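Local coordinates for N-acetylglucosamine 2-epimerase (Xylella fastidiosa, PDB 3GT5), which probably isomerises or epimerises a sugar, like N-acylglucosamine 2-epimerases, at residues F57-A62 with T375-M380; R25-A30 with L74-H79. All blocks are in the same frame, centred on the assembly; numbering follows the deposited sequence.

Interaction 1. Residues F57-A62 with T375-M380; sequences FVFNYA and TDYHTM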
ATOM      1  N   PHE A  57       3.451   9.769  -3.176  1.00 17.65           N
ATOM      2  CA  PHE A  57       3.281  11.190  -2.806  1.00 17.55           C
ATOM      3  C   PHE A  57       2.131  11.858  -3.575  1.00 18.43           C
ATOM      4  O   PHE A  57       1.485  12.745  -3.057  1.00 19.39           O
ATOM      5  CB  PHE A  57       4.534  11.999  -3.051  1.00 16.78           C
ATOM      6  CG  PHE A  57       5.480  12.056  -1.884  1.00 18.70           C
ATOM      7  CD1 PHE A  57       5.109  12.668  -0.692  1.00 18.49           C
ATOM      8  CD2 PHE A  57       6.772  11.569  -2.011  1.00 20.39           C
ATOM      9  CE1 PHE A  57       6.007  12.737   0.379  1.00 20.79           C
ATOM     10  CE2 PHE A  57       7.680  11.643  -0.940  1.00 19.03           C
ATOM     11  CZ  PHE A  57       7.281  12.234   0.247  1.00 19.62           C
ATOM     12  N   VAL A  58       1.869  11.440  -4.814  1.00 18.08           N
ATOM     13  CA  VAL A  58       0.663  11.918  -5.518  1.00 18.43           C
ATOM     14  C   VAL A  58      -0.602  11.505  -4.768  1.00 18.31           C
ATOM     15  O   VAL A  58      -1.509  12.307  -4.582  1.00 18.78           O
ATOM     16  CB  VAL A  58       0.619  11.373  -6.944  1.00 17.80           C
ATOM     17  CG1 VAL A  58      -0.758  11.602  -7.638  1.00 19.67           C
ATOM     18  CG2 VAL A  58       1.716  11.971  -7.764  1.00 18.28           C
ATOM     19  N   PHE A  59      -0.676  10.257  -4.303  1.00 18.37           N
ATOM     20  CA  PHE A  59      -1.788   9.816  -3.451  1.00 18.74           C
ATOM     21  C   PHE A  59      -1.922  10.705  -2.188  1.00 18.46           C
ATOM     22  O   PHE A  59      -3.028  11.154  -1.887  1.00 19.10           O
ATOM     23  CB  PHE A  59      -1.633   8.308  -3.092  1.00 18.77           C
ATOM     24  CG  PHE A  59      -2.581   7.806  -2.065  1.00 17.01           C
ATOM     25  CD1 PHE A  59      -3.708   7.102  -2.447  1.00 19.05           C
ATOM     26  CD2 PHE A  59      -2.320   7.979  -0.702  1.00 18.70           C
ATOM     27  CE1 PHE A  59      -4.586   6.588  -1.498  1.00 19.41           C
ATOM     28  CE2 PHE A  59      -3.221   7.475   0.276  1.00 20.82           C
ATOM     29  CZ  PHE A  59      -4.347   6.772  -0.142  1.00 20.95           C
ATOM     30  N   ASN A  60      -0.819  10.903  -1.448  1.00 17.88           N
ATOM     31  CA  ASN A  60      -0.771  11.679  -0.188  1.00 18.21           C
ATOM     32  C   ASN A  60      -1.502  12.998  -0.449  1.00 18.16           C
ATOM     33  O   ASN A  60      -2.399  13.407   0.283  1.00 17.71           O
ATOM     34  CB  ASN A  60       0.658  12.110   0.183  1.00 19.89           C
ATOM     35  CG  ASN A  60       1.512  11.054   0.876  1.00 21.84           C
ATOM     36  OD1 ASN A  60       1.175   9.864   0.932  1.00 24.28           O
ATOM     37  ND2 ASN A  60       2.658  11.529   1.464  1.00 21.78           N
ATOM     38  N   TYR A  61      -1.071  13.673  -1.490  1.00 17.00           N
ATOM     39  CA  TYR A  61      -1.551  15.043  -1.684  1.00 17.25           C
ATOM     40  C   TYR A  61      -2.952  15.061  -2.265  1.00 17.29           C
ATOM     41  O   TYR A  61      -3.760  15.947  -1.905  1.00 17.68           O
ATOM     42  CB  TYR A  61      -0.589  15.792  -2.576  1.00 15.87           C
ATOM     43  CG  TYR A  61       0.630  16.399  -1.883  1.00 18.61           C
ATOM     44  CD1 TYR A  61       0.495  17.540  -1.113  1.00 18.05           C
ATOM     45  CD2 TYR A  61       1.905  15.875  -2.063  1.00 18.77           C
ATOM     46  CE1 TYR A  61       1.559  18.110  -0.485  1.00 18.61           C
ATOM     47  CE2 TYR A  61       3.010  16.453  -1.473  1.00 18.33           C
ATOM     48  CZ  TYR A  61       2.814  17.580  -0.662  1.00 21.99           C
ATOM     49  OH  TYR A  61       3.883  18.236  -0.084  1.00 25.09           O
ATOM     50  N   ALA A  62      -3.268  14.112  -3.159  1.00 17.73           N
ATOM     51  CA  ALA A  62      -4.647  14.016  -3.691  1.00 17.39           C
ATOM     52  C   ALA A  62      -5.671  13.743  -2.628  1.00 17.35           C
ATOM     53  O   ALA A  62      -6.667  14.418  -2.578  1.00 18.83           O
ATOM     54  CB  ALA A  62      -4.751  12.989  -4.804  1.00 17.77           C
ATOM     55  N   THR A 375       6.019   7.080   2.329  1.00 17.05           N
ATOM     56  CA  THR A 375       5.512   8.430   2.288  1.00 18.03           C
ATOM     57  C   THR A 375       4.425   8.604   3.307  1.00 16.93           C
ATOM     58  O   THR A 375       3.779   9.642   3.335  1.00 16.95           O
ATOM     59  CB  THR A 375       4.967   8.831   0.886  1.00 17.28           C
ATOM     60  OG1 THR A 375       3.714   8.173   0.682  1.00 19.79           O
ATOM     61  CG2 THR A 375       5.953   8.461  -0.170  1.00 19.52           C
ATOM     62  N   ASP A 376       4.233   7.617   4.183  1.00 16.95           N
ATOM     63  CA  ASP A 376       3.033   7.529   5.036  1.00 16.62           C
ATOM     64  C   ASP A 376       1.697   7.475   4.254  1.00 17.50           C
ATOM     65  O   ASP A 376       0.625   7.803   4.775  1.00 19.13           O
ATOM     66  CB  ASP A 376       3.049   8.645   6.114  1.00 17.90           C
ATOM     67  CG  ASP A 376       4.027   8.325   7.244  1.00 17.39           C
ATOM     68  OD1 ASP A 376       3.577   7.812   8.290  1.00 20.65           O
ATOM     69  OD2 ASP A 376       5.227   8.545   7.059  1.00 18.07           O
ATOM     70  N   TYR A 377       1.776   7.074   2.994  1.00 16.69           N
ATOM     71  CA  TYR A 377       0.614   6.600   2.235  1.00 15.83           C
ATOM     72  C   TYR A 377      -0.142   5.535   3.025  1.00 14.89           C
ATOM     73  O   TYR A 377      -1.369   5.585   3.114  1.00 14.57           O
ATOM     74  CB  TYR A 377       1.043   6.124   0.802  1.00 15.56           C
ATOM     75  CG  TYR A 377       0.392   4.809   0.353  1.00 17.31           C
ATOM     76  CD1 TYR A 377      -0.813   4.786  -0.362  1.00 19.92           C
ATOM     77  CD2 TYR A 377       0.982   3.625   0.651  1.00 18.50           C
ATOM     78  CE1 TYR A 377      -1.384   3.570  -0.790  1.00 19.61           C
ATOM     79  CE2 TYR A 377       0.450   2.423   0.256  1.00 20.59           C
ATOM     80  CZ  TYR A 377      -0.729   2.383  -0.441  1.00 20.56           C
ATOM     81  OH  TYR A 377      -1.188   1.130  -0.776  1.00 25.35           O
ATOM     82  N   HIS A 378       0.553   4.595   3.678  1.00 14.92           N
ATOM     83  CA  HIS A 378      -0.152   3.572   4.415  1.00 16.18           C
ATOM     84  C   HIS A 378      -0.861   4.130   5.648  1.00 16.16           C
ATOM     85  O   HIS A 378      -1.969   3.661   5.967  1.00 16.23           O
ATOM     86  CB  HIS A 378       0.769   2.460   4.935  1.00 16.30           C
ATOM     87  CG  HIS A 378       1.209   1.476   3.915  1.00 18.22           C
ATOM     88  ND1 HIS A 378       0.399   0.462   3.461  1.00 20.77           N
ATOM     89  CD2 HIS A 378       2.404   1.312   3.299  1.00 19.26           C
ATOM     90  CE1 HIS A 378       1.080  -0.298   2.621  1.00 18.54           C
ATOM     91  NE2 HIS A 378       2.297   0.201   2.497  1.00 18.17           N
ATOM     92  N   THR A 379      -0.246   5.085   6.367  1.00 15.60           N
ATOM     93  CA  THR A 379      -0.842   5.532   7.618  1.00 16.51           C
ATOM     94  C   THR A 379      -1.966   6.551   7.385  1.00 17.03           C
ATOM     95  O   THR A 379      -3.058   6.447   7.946  1.00 17.36           O
ATOM     96  CB  THR A 379       0.240   6.063   8.564  1.00 17.17           C
ATOM     97  OG1 THR A 379       0.872   7.209   7.970  1.00 17.66           O
ATOM     98  CG2 THR A 379       1.258   4.979   8.764  1.00 17.23           C
ATOM     99  N   MET A 380      -1.691   7.547   6.565  1.00 17.27           N
ATOM    100  CA  MET A 380      -2.737   8.485   6.139  1.00 17.19           C
ATOM    101  C   MET A 380      -3.843   7.801   5.357  1.00 17.06           C
ATOM    102  O   MET A 380      -5.025   8.085   5.579  1.00 17.73           O
ATOM    103  CB  MET A 380      -2.152   9.636   5.321  1.00 17.16           C
ATOM    104  CG  MET A 380      -1.320  10.684   6.142  1.00 18.42           C
ATOM    105  SD  MET A 380      -0.744  12.179   5.215  1.00 11.10           S
ATOM    106  CE  MET A 380       0.529  11.372   4.180  1.00 18.92           C
TER
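The side-chain amide of Asn60 is held at both ends by Thr375. Its ND2 donates to Thr375 O at 2.9 Å, with an N-H...O angle of 157°. Its OD1 accepts from Thr375 OG1 at 3.1 Å. The contact belongs to the (alpha/alpha)6 barrel of the N-acylglucosamine 2-epimerase family. It brings helix 51-68, near the start of the chain, against residues 375-376, which lead into helix 377-387, and the first turn of that helix, near the chain's end. The carbonyl of Thr375 lies close to the amide plane of Asn60, so the ND2 bond fixes the rotation of the amide. The hydroxyl approaches OD1 from one side, tilted 34° from the carbonyl plane. Thr375 has OG1 between its backbone N and carbonyl carbon. Its methyl CG2 turns instead to Phe57. CG2 sits over one face of that ring, 3.8 Å from the ring centroid, in a CH-pi contact. Tyr22 and Phe33 also meet the Phe57 ring.

One turn into helix 377-387, Met380 reaches back to the same asparagine. Its chain bends at chi3, -71°, and the methyl CE packs 3.5 Å from Asn60 CG. The amide is therefore covered by a methyl group as well as bonded at both ends. All of this is buried.

The aromatic part of the contact is a T-shaped pair. Tyr377 turns its edge to the face of Phe59, with centroids 5.0 Å apart. Phe117 meets the Tyr377 ring edge-to-face, and Glu180 takes its hydroxyl. Within 375-380, Thr379 OG1 donates to Asp376 OD1, and Asp376 OD2 is bonded by Tyr22. The closest approach of the two rings is Tyr377 CD1 to Phe59 CD2, 3.5 Å, displaced toward the rim of the Phe59 ring.

Interaction 2. Residues R25-A30 with L74-H79; sequences RCIDSA and LDAVHH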
ATOM      1  N   ARG A  25       8.431  20.532   2.695  1.00 24.20           N
ATOM      2  CA  ARG A  25       9.831  20.138   2.566  1.00 25.28           C
ATOM      3  C   ARG A  25      10.102  19.010   1.555  1.00 24.46           C
ATOM      4  O   ARG A  25      11.212  18.915   1.025  1.00 22.78           O
ATOM      5  CB  ARG A  25      10.404  19.762   3.924  1.00 26.48           C
ATOM      6  CG  ARG A  25      10.647  20.980   4.801  1.00 30.70           C
ATOM      7  CD  ARG A  25      11.075  20.612   6.210  1.00 33.82           C
ATOM      8  NE  ARG A  25      10.155  19.645   6.825  1.00 35.06           N
ATOM      9  CZ  ARG A  25      10.312  19.145   8.044  1.00 33.35           C
ATOM     10  NH1 ARG A  25       9.431  18.259   8.530  1.00 32.29           N
ATOM     11  NH2 ARG A  25      11.323  19.549   8.791  1.00 32.68           N
ATOM     12  N   CYS A  26       9.077  18.194   1.260  1.00 23.03           N
ATOM     13  CA  CYS A  26       9.254  17.099   0.315  1.00 22.93           C
ATOM     14  C   CYS A  26       9.305  17.532  -1.157  1.00 23.02           C
ATOM     15  O   CYS A  26       9.700  16.738  -2.015  1.00 22.90           O
ATOM     16  CB  CYS A  26       8.157  16.028   0.491  1.00 21.74           C
ATOM     17  SG  CYS A  26       6.502  16.589  -0.000  1.00 24.39           S
ATOM     18  N   ILE A  27       8.912  18.772  -1.450  1.00 23.40           N
ATOM     19  CA  ILE A  27       8.755  19.240  -2.838  1.00 24.96           C
ATOM     20  C   ILE A  27      10.100  19.721  -3.394  1.00 26.24           C
ATOM     21  O   ILE A  27      10.790  20.600  -2.806  1.00 26.71           O
ATOM     22  CB  ILE A  27       7.676  20.343  -2.949  1.00 25.29           C
ATOM     23  CG1 ILE A  27       6.279  19.805  -2.556  1.00 27.22           C
ATOM     24  CG2 ILE A  27       7.685  20.961  -4.342  1.00 26.76           C
ATOM     25  CD1 ILE A  27       5.305  20.899  -2.287  1.00 27.38           C
ATOM     26  N   ASP A  28      10.513  19.117  -4.497  1.00 25.46           N
ATOM     27  CA  ASP A  28      11.705  19.535  -5.186  1.00 26.72           C
ATOM     28  C   ASP A  28      11.247  20.403  -6.352  1.00 27.08           C
ATOM     29  O   ASP A  28      10.657  19.895  -7.306  1.00 27.12           O
ATOM     30  CB  ASP A  28      12.471  18.319  -5.677  1.00 26.44           C
ATOM     31  CG  ASP A  28      13.813  18.662  -6.304  1.00 28.59           C
ATOM     32  OD1 ASP A  28      14.132  19.861  -6.489  1.00 31.29           O
ATOM     33  OD2 ASP A  28      14.551  17.710  -6.635  1.00 26.24           O
ATOM     34  N   SER A  29      11.523  21.709  -6.267  1.00 28.79           N
ATOM     35  CA  SER A  29      11.168  22.658  -7.317  1.00 29.70           C
ATOM     36  C   SER A  29      11.798  22.297  -8.658  1.00 29.29           C
ATOM     37  O   SER A  29      11.243  22.637  -9.690  1.00 29.55           O
ATOM     38  CB  SER A  29      11.574  24.094  -6.935  1.00 30.52           C
ATOM     39  OG  SER A  29      12.963  24.181  -6.674  1.00 32.90           O
ATOM     40  N   ALA A  30      12.919  21.581  -8.639  1.00 28.95           N
ATOM     41  CA  ALA A  30      13.546  21.044  -9.859  1.00 29.23           C
ATOM     42  C   ALA A  30      12.801  19.868 -10.512  1.00 28.89           C
ATOM     43  O   ALA A  30      13.070  19.559 -11.682  1.00 29.58           O
ATOM     44  CB  ALA A  30      15.026  20.645  -9.586  1.00 29.64           C
ATOM     45  N   LEU A  74      -3.394  20.559  -4.174  1.00 23.20           N
ATOM     46  CA  LEU A  74      -3.726  20.355  -5.608  1.00 24.50           C
ATOM     47  C   LEU A  74      -2.539  20.674  -6.514  1.00 23.27           C
ATOM     48  O   LEU A  74      -2.254  19.933  -7.440  1.00 24.04           O
ATOM     49  CB  LEU A  74      -4.977  21.157  -6.015  1.00 24.31           C
ATOM     50  CG  LEU A  74      -5.572  20.958  -7.442  1.00 27.05           C
ATOM     51  CD1 LEU A  74      -5.940  19.520  -7.690  1.00 26.88           C
ATOM     52  CD2 LEU A  74      -6.778  21.845  -7.632  1.00 28.56           C
ATOM     53  N   ASP A  75      -1.825  21.766  -6.254  1.00 24.04           N
ATOM     54  CA  ASP A  75      -0.601  22.092  -6.988  1.00 23.78           C
ATOM     55  C   ASP A  75       0.460  20.988  -6.928  1.00 22.54           C
ATOM     56  O   ASP A  75       1.156  20.717  -7.946  1.00 21.48           O
ATOM     57  CB  ASP A  75       0.037  23.367  -6.441  1.00 25.18           C
ATOM     58  CG  ASP A  75      -0.793  24.599  -6.725  1.00 30.38           C
ATOM     59  OD1 ASP A  75      -1.673  24.535  -7.609  1.00 37.10           O
ATOM     60  OD2 ASP A  75      -0.528  25.647  -6.083  1.00 38.88           O
ATOM     61  N   ALA A  76       0.586  20.381  -5.742  1.00 20.65           N
ATOM     62  CA  ALA A  76       1.557  19.308  -5.536  1.00 20.28           C
ATOM     63  C   ALA A  76       1.154  18.039  -6.286  1.00 20.02           C
ATOM     64  O   ALA A  76       2.041  17.332  -6.760  1.00 21.24           O
ATOM     65  CB  ALA A  76       1.751  18.986  -4.032  1.00 20.47           C
ATOM     66  N   VAL A  77      -0.142  17.752  -6.397  1.00 20.84           N
ATOM     67  CA  VAL A  77      -0.630  16.618  -7.243  1.00 20.16           C
ATOM     68  C   VAL A  77      -0.153  16.796  -8.693  1.00 20.72           C
ATOM     69  O   VAL A  77       0.418  15.855  -9.301  1.00 19.58           O
ATOM     70  CB  VAL A  77      -2.189  16.469  -7.197  1.00 19.55           C
ATOM     71  CG1 VAL A  77      -2.721  15.467  -8.274  1.00 18.95           C
ATOM     72  CG2 VAL A  77      -2.666  16.037  -5.814  1.00 19.16           C
ATOM     73  N   HIS A  78      -0.364  18.003  -9.253  1.00 21.56           N
ATOM     74  CA  HIS A  78       0.139  18.317 -10.624  1.00 21.79           C
ATOM     75  C   HIS A  78       1.672  18.172 -10.788  1.00 21.65           C
ATOM     76  O   HIS A  78       2.162  17.533 -11.714  1.00 21.93           O
ATOM     77  CB  HIS A  78      -0.293  19.755 -11.045  1.00 22.10           C
ATOM     78  CG  HIS A  78      -1.731  19.859 -11.471  1.00 23.69           C
ATOM     79  ND1 HIS A  78      -2.789  19.799 -10.590  1.00 28.95           N
ATOM     80  CD2 HIS A  78      -2.287  20.019 -12.700  1.00 24.20           C
ATOM     81  CE1 HIS A  78      -3.931  19.932 -11.251  1.00 24.34           C
ATOM     82  NE2 HIS A  78      -3.650  20.063 -12.532  1.00 26.18           N
ATOM     83  N   HIS A  79       2.425  18.735  -9.852  1.00 20.91           N
ATOM     84  CA  HIS A  79       3.859  18.619  -9.823  1.00 22.03           C
ATOM     85  C   HIS A  79       4.309  17.148  -9.806  1.00 22.06           C
ATOM     86  O   HIS A  79       5.205  16.760 -10.553  1.00 21.22           O
ATOM     87  CB  HIS A  79       4.365  19.388  -8.576  1.00 21.94           C
ATOM     88  CG  HIS A  79       5.844  19.390  -8.385  1.00 23.35           C
ATOM     89  ND1 HIS A  79       6.675  20.321  -8.992  1.00 24.88           N
ATOM     90  CD2 HIS A  79       6.639  18.658  -7.565  1.00 22.45           C
ATOM     91  CE1 HIS A  79       7.922  20.103  -8.610  1.00 25.37           C
ATOM     92  NE2 HIS A  79       7.924  19.110  -7.726  1.00 25.21           N
TER
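An Asx turn in the loop after helix 8-22 meets helix 71-88 here, through Asp28 and His79. The turn is made by Asp28 OD1, which accepts from Ala30 N at 3.0 Å. That N-H comes from above the carboxylate plane. The other carboxylate oxygen, Asp28 OD2, forms a salt bridge with Arg49, so the aspartate ties the loop both to itself and to strand 48-50.

Across the contact, His79 NE2 lies 2.9 Å from Asp28 O. The bond is weak, because its N-H...O angle is 120°. The stronger partner of NE2 is Gly32 O, a little further along the same loop. NE2 is thus shared by two carbonyls of one loop, Gly32 O and, weakly, Asp28 O. Asp28 O lies in the plane of the ring, at its edge, and is also 3.0 Å from His79 CE1. His79 has CG anti to its backbone N, chi1 -179°, which sends CG out toward the loop.

Ile27 adds the apolar part. Its branch methyl CG2 lies over one face of the imidazole, 4.2 Å from the centroid and 27° off the ring normal. The nearest ring atom to CG2 is His79 NE2, at 3.9 Å. The other branch of Ile27 ends in CD1, which packs loosely on Ala76 CB at 4.4 Å, one turn earlier in the helix.

The contact lies near the protein surface. Tyr61 of helix 51-68 touches both Ile27 and Ala76. Nearby, Cys26 is hydrogen-bonded, backbone to backbone, with Phe34, just before strand 36-37. The loop touches helices 51-68 and 71-88, and Asp28 ties it to strand 48-50.

Overall arrangement
Interactions 1 and 2 share helix 51-68, and their centres are 13 Å apart. In interaction 1 this helix gives Phe57, Phe59 and Asn60 to residues 375-380. Its other side faces interaction 2 through Tyr61. Tyr61 OH lies 3.1 Å from Cys26 SG, and Tyr61 CD1 lies 3.5 Å from Ala76 CB. The next residue, Ala62, meets Val77 of helix 71-88, which follows helix 51-68 in the chain. Interaction 1 is buried, with its centre about 10 Å from that of the chain. Interaction 2 is nearer the surface, at about 21 Å. In this family the pocket lies at the centre of the barrel, so interaction 1 is probably the closer of the two to it.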